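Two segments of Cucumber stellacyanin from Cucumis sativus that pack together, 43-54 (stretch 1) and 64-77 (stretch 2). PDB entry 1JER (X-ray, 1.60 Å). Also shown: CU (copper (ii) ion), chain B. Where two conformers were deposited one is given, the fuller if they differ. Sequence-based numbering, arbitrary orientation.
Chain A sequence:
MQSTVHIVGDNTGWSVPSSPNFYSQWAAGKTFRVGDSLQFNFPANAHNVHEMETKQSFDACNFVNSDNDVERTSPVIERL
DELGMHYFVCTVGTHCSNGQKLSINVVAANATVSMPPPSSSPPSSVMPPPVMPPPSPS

Stretch 1 43-54: PANAHNVHEMET
Stretch 2 (64-77) VNSDNDVERTSPVI

What fastens the two stretches at their closest approach? Arg72 is the largest single contributor to a contact that buries 596 Å² in all. Its CA lies 4.8 Å from the CA of Asn45, and the two residues are joined twice. Asn45 N donates to Arg72 O at 3.0 Å, nearly straight at 170°, and Arg72 NH1 donates to Asn45 O at 2.8 Å. Asn45 has phi/psi 68/-10, in a turn closed by a hydrogen bond from Ala46 N to Pro43 O (3.1 Å). Beside it, Ala44 CA lies 3.5 Å from Arg72 O, a CA-H...O contact, and the CA atoms of Ala44 and Thr73 are 5.1 Å apart.

How does one arginine reach so far? The backbone at Arg72 (-123/27) points CB toward stretch 1, and the chain extends with chi1 m (-67°), chi2 at -144°, chi3 t and chi4 at 155°. The long aliphatic part runs past the backbone, with CD 3.4 Å from His47 O, and the guanidinium meets Asn45 O at its edge, near its plane. Within stretch 2, Arg72 NE makes a salt bridge to Asp69 OD1 (3.3 Å, 177°), although Asp69 is poorly ordered. His47 itself points away, chi1 m, and binds the copper through ND1 at 2.0 Å.

What fills the space beyond the arginine? Asn48, buried and extended at -152/-179, points toward stretch 2 with chi1 p; its CB is 4.0 Å from Glu71 O and 4.4 Å from Arg72 CG. Next to it, water 1 bridges the backbones, accepting from Val49 N (3.0 Å) and donating to Glu71 O (2.8 Å). Val49 and Val76, both chi1 t and pointing toward each other's stretch, meet with Val49 CG2 4.1 Å from Val76 CB. Their branched, apolar side chains suit a contact with no polar bond to satisfy.

How does the contact continue along the strand of stretch 1? His50, in beta conformation (-133/133) with chi1 t and chi2 67°, points its CA-to-CB bond toward stretch 2, and its ring lies obliquely to Ser66 CB, with His50 NE2 3.2 Å from Ser66 CB; the two CA atoms are 7.5 Å apart. Water 2 sits between the stretches, donating to Ser66 OG (2.5 Å) and Glu53 OE2 (3.1 Å), with a weak bond to His50 NE2 (3.4 Å). The CA-to-CB bond of Met52 points sideways, but its flexible end comes nearer, bringing Met52 CE within 3.7 Å of Ser66 OG.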

# COMPACT_ATOMS: atom_id res chain seq x y z
N PRO A 43 14.13 0.27 9.89
CA PRO A 43 14.35 -1.02 10.64
C PRO A 43 13.11 -1.34 11.46
O PRO A 43 12.49 -0.52 12.12
CB PRO A 43 15.55 -0.72 11.50
CG PRO A 43 15.85 0.70 11.41
CD PRO A 43 14.99 1.33 10.34
N ALA A 44 12.64 -2.59 11.33
CA ALA A 44 11.42 -2.97 12.05
C ALA A 44 11.47 -2.53 13.50
O ALA A 44 12.52 -2.39 14.13
CB ALA A 44 11.29 -4.51 11.96
N ASN A 45 10.29 -2.24 14.07
CA ASN A 45 10.23 -1.91 15.46
C ASN A 45 10.85 -0.62 15.88
O ASN A 45 10.60 -0.21 17.05
CB ASN A 45 10.74 -3.09 16.32
CG ASN A 45 9.69 -4.16 16.53
OD1 ASN A 45 8.78 -4.38 15.72
ND2 ASN A 45 9.78 -4.87 17.66
N ALA A 46 11.62 0.10 15.06
CA ALA A 46 12.24 1.35 15.49
C ALA A 46 11.37 2.58 15.21
O ALA A 46 11.50 3.62 15.85
CB ALA A 46 13.57 1.55 14.73
N HIS A 47 10.53 2.50 14.18
CA HIS A 47 9.71 3.74 13.89
C HIS A 47 8.32 3.24 13.48
O HIS A 47 8.05 2.05 13.43
CB HIS A 47 10.34 4.37 12.58
CG HIS A 47 11.73 4.87 12.85
ND1 HIS A 47 11.96 5.97 13.64
CD2 HIS A 47 12.95 4.38 12.49
CE1 HIS A 47 13.28 6.18 13.73
NE2 HIS A 47 13.89 5.23 13.04
N ASN A 48 7.47 4.18 13.07
CA ASN A 48 6.18 3.76 12.49
C ASN A 48 5.77 4.88 11.52
O ASN A 48 6.56 5.83 11.34
CB ASN A 48 5.13 3.51 13.54
CG ASN A 48 4.88 4.69 14.45
OD1 ASN A 48 4.56 4.52 15.64
ND2 ASN A 48 5.07 5.87 13.96
N VAL A 49 4.61 4.70 10.90
CA VAL A 49 4.11 5.71 9.97
C VAL A 49 2.62 5.92 10.27
O VAL A 49 1.86 4.97 10.26
CB VAL A 49 4.20 5.20 8.51
CG1 VAL A 49 3.68 6.37 7.62
CG2 VAL A 49 5.66 4.91 8.14
N HIS A 50 2.29 7.19 10.55
CA HIS A 50 0.90 7.52 10.85
C HIS A 50 0.49 8.74 10.06
O HIS A 50 1.19 9.73 9.96
CB HIS A 50 0.81 7.82 12.37
CG HIS A 50 -0.51 8.33 12.83
ND1 HIS A 50 -1.66 7.60 12.83
CD2 HIS A 50 -0.85 9.54 13.37
CE1 HIS A 50 -2.67 8.32 13.29
NE2 HIS A 50 -2.20 9.50 13.63
N GLU A 51 -0.70 8.67 9.42
CA GLU A 51 -1.13 9.86 8.68
C GLU A 51 -1.92 10.77 9.59
O GLU A 51 -2.70 10.29 10.44
CB GLU A 51 -1.99 9.38 7.48
CG GLU A 51 -2.46 10.61 6.68
CD GLU A 51 -3.28 10.22 5.46
OE1 GLU A 51 -3.57 9.05 5.24
OE2 GLU A 51 -3.63 11.15 4.70
N MET A 52 -1.74 12.07 9.59
CA MET A 52 -2.50 12.97 10.45
C MET A 52 -3.58 13.70 9.58
O MET A 52 -3.33 13.93 8.41
CB MET A 52 -1.63 14.11 10.96
CG MET A 52 -0.20 13.77 11.26
SD MET A 52 0.08 13.92 13.05
CE MET A 52 -0.79 12.43 13.57
N GLU A 53 -4.63 14.12 10.25
CA GLU A 53 -5.73 14.80 9.60
C GLU A 53 -5.46 16.26 9.26
O GLU A 53 -5.81 16.72 8.16
CB GLU A 53 -6.97 14.72 10.50
CG GLU A 53 -6.81 13.93 11.77
CD GLU A 53 -5.61 14.20 12.62
OE1 GLU A 53 -5.56 15.17 13.40
OE2 GLU A 53 -4.68 13.34 12.62
N THR A 54 -4.94 17.02 10.20
CA THR A 54 -4.81 18.46 10.11
C THR A 54 -3.37 18.92 10.24
O THR A 54 -2.58 18.25 10.91
CB THR A 54 -5.56 19.17 11.31
OG1 THR A 54 -6.88 18.62 11.39
CG2 THR A 54 -4.83 18.79 12.60
N VAL A 64 -3.00 13.08 19.83
CA VAL A 64 -4.20 12.69 20.62
C VAL A 64 -5.17 11.98 19.77
O VAL A 64 -5.87 11.04 20.18
CB VAL A 64 -4.71 13.87 21.42
CG1 VAL A 64 -5.76 14.67 20.73
CG2 VAL A 64 -4.93 13.61 22.86
N ASN A 65 -5.30 12.27 18.44
CA ASN A 65 -6.30 11.41 17.74
C ASN A 65 -5.63 10.23 17.04
O ASN A 65 -6.29 9.67 16.13
CB ASN A 65 -6.97 12.27 16.63
CG ASN A 65 -7.63 13.48 17.24
OD1 ASN A 65 -7.49 14.59 16.74
ND2 ASN A 65 -8.33 13.26 18.35
N SER A 66 -4.42 9.89 17.36
CA SER A 66 -3.59 8.91 16.75
C SER A 66 -3.82 7.55 17.31
O SER A 66 -4.29 7.40 18.44
CB SER A 66 -2.11 9.32 16.78
OG SER A 66 -1.99 10.72 16.63
N ASP A 67 -3.47 6.57 16.49
CA ASP A 67 -3.78 5.20 16.82
C ASP A 67 -2.66 4.46 17.50
O ASP A 67 -1.69 4.02 16.84
CB ASP A 67 -4.26 4.44 15.64
CG ASP A 67 -5.45 3.59 16.05
OD1 ASP A 67 -5.26 2.50 16.72
OD2 ASP A 67 -6.64 3.98 15.76
N ASN A 68 -2.93 4.37 18.76
CA ASN A 68 -2.22 3.63 19.76
C ASN A 68 -0.92 3.02 19.27
O ASN A 68 -0.10 2.54 20.06
CB ASN A 68 -3.12 2.48 20.20
CG ASN A 68 -4.17 2.11 19.13
OD1 ASN A 68 -5.35 1.98 19.43
ND2 ASN A 68 -3.80 1.94 17.87
N ASP A 69 -0.71 3.03 17.97
CA ASP A 69 0.50 2.40 17.41
C ASP A 69 0.11 1.03 16.84
O ASP A 69 -0.80 0.92 16.01
CB ASP A 69 1.50 2.15 18.56
CG ASP A 69 2.92 2.64 18.27
OD1 ASP A 69 3.63 2.05 17.38
OD2 ASP A 69 3.40 3.64 18.93
N VAL A 70 0.85 0.03 17.32
CA VAL A 70 0.57 -1.40 17.04
C VAL A 70 1.53 -2.02 15.99
O VAL A 70 2.28 -2.96 16.28
CB VAL A 70 -0.87 -1.58 16.56
CG1 VAL A 70 -0.98 -2.43 15.30
CG2 VAL A 70 -1.76 -2.27 17.61
N GLU A 71 1.50 -1.50 14.77
CA GLU A 71 2.32 -2.08 13.66
C GLU A 71 3.56 -1.23 13.36
O GLU A 71 3.45 -0.04 13.01
CB GLU A 71 1.48 -2.21 12.39
CG GLU A 71 0.52 -1.05 12.17
CD GLU A 71 -0.19 -1.11 10.81
OE1 GLU A 71 0.50 -1.26 9.73
OE2 GLU A 71 -1.47 -1.03 10.75
N ARG A 72 4.71 -1.89 13.49
CA ARG A 72 6.03 -1.28 13.24
C ARG A 72 6.78 -2.09 12.19
O ARG A 72 7.99 -2.15 12.19
CB ARG A 72 6.84 -1.23 14.54
CG ARG A 72 6.24 -0.28 15.57
CD ARG A 72 7.31 0.46 16.39
NE ARG A 72 6.76 1.15 17.57
CZ ARG A 72 7.47 1.43 18.67
NH1 ARG A 72 8.76 1.09 18.76
NH2 ARG A 72 6.97 2.06 19.74
N THR A 73 6.02 -2.77 11.31
CA THR A 73 6.72 -3.56 10.29
C THR A 73 7.01 -2.62 9.09
O THR A 73 6.29 -1.67 8.86
CB THR A 73 5.81 -4.69 9.76
OG1 THR A 73 4.54 -4.11 9.41
CG2 THR A 73 5.54 -5.66 10.91
N SER A 74 8.07 -2.93 8.40
CA SER A 74 8.53 -2.13 7.25
C SER A 74 8.72 -3.12 6.10
O SER A 74 9.06 -4.28 6.41
CB SER A 74 9.86 -1.47 7.62
OG SER A 74 10.53 -0.91 6.46
N PRO A 75 8.51 -2.72 4.89
CA PRO A 75 8.15 -1.36 4.51
C PRO A 75 6.65 -1.11 4.64
O PRO A 75 5.86 -2.06 4.57
CB PRO A 75 8.44 -1.38 2.96
CG PRO A 75 8.14 -2.80 2.59
CD PRO A 75 8.71 -3.63 3.74
N VAL A 76 6.32 0.16 4.84
CA VAL A 76 4.91 0.60 4.89
C VAL A 76 4.68 1.35 3.56
O VAL A 76 5.52 2.20 3.23
CB VAL A 76 4.68 1.59 6.02
CG1 VAL A 76 3.31 2.28 5.82
CG2 VAL A 76 4.68 0.82 7.35
N ILE A 77 3.69 0.92 2.81
CA ILE A 77 3.51 1.61 1.47
C ILE A 77 2.12 2.23 1.50
O ILE A 77 1.13 1.53 1.75
CB ILE A 77 3.63 0.57 0.33
CG1 ILE A 77 5.10 0.07 0.19
CG2 ILE A 77 3.32 1.31 -1.02
CD1 ILE A 77 5.21 -1.40 -0.07
CU CU B . 10.62 7.20 14.38
O HOH W 1 3.68 1.88 11.03
O HOH W 2 -3.48 12.16 15.25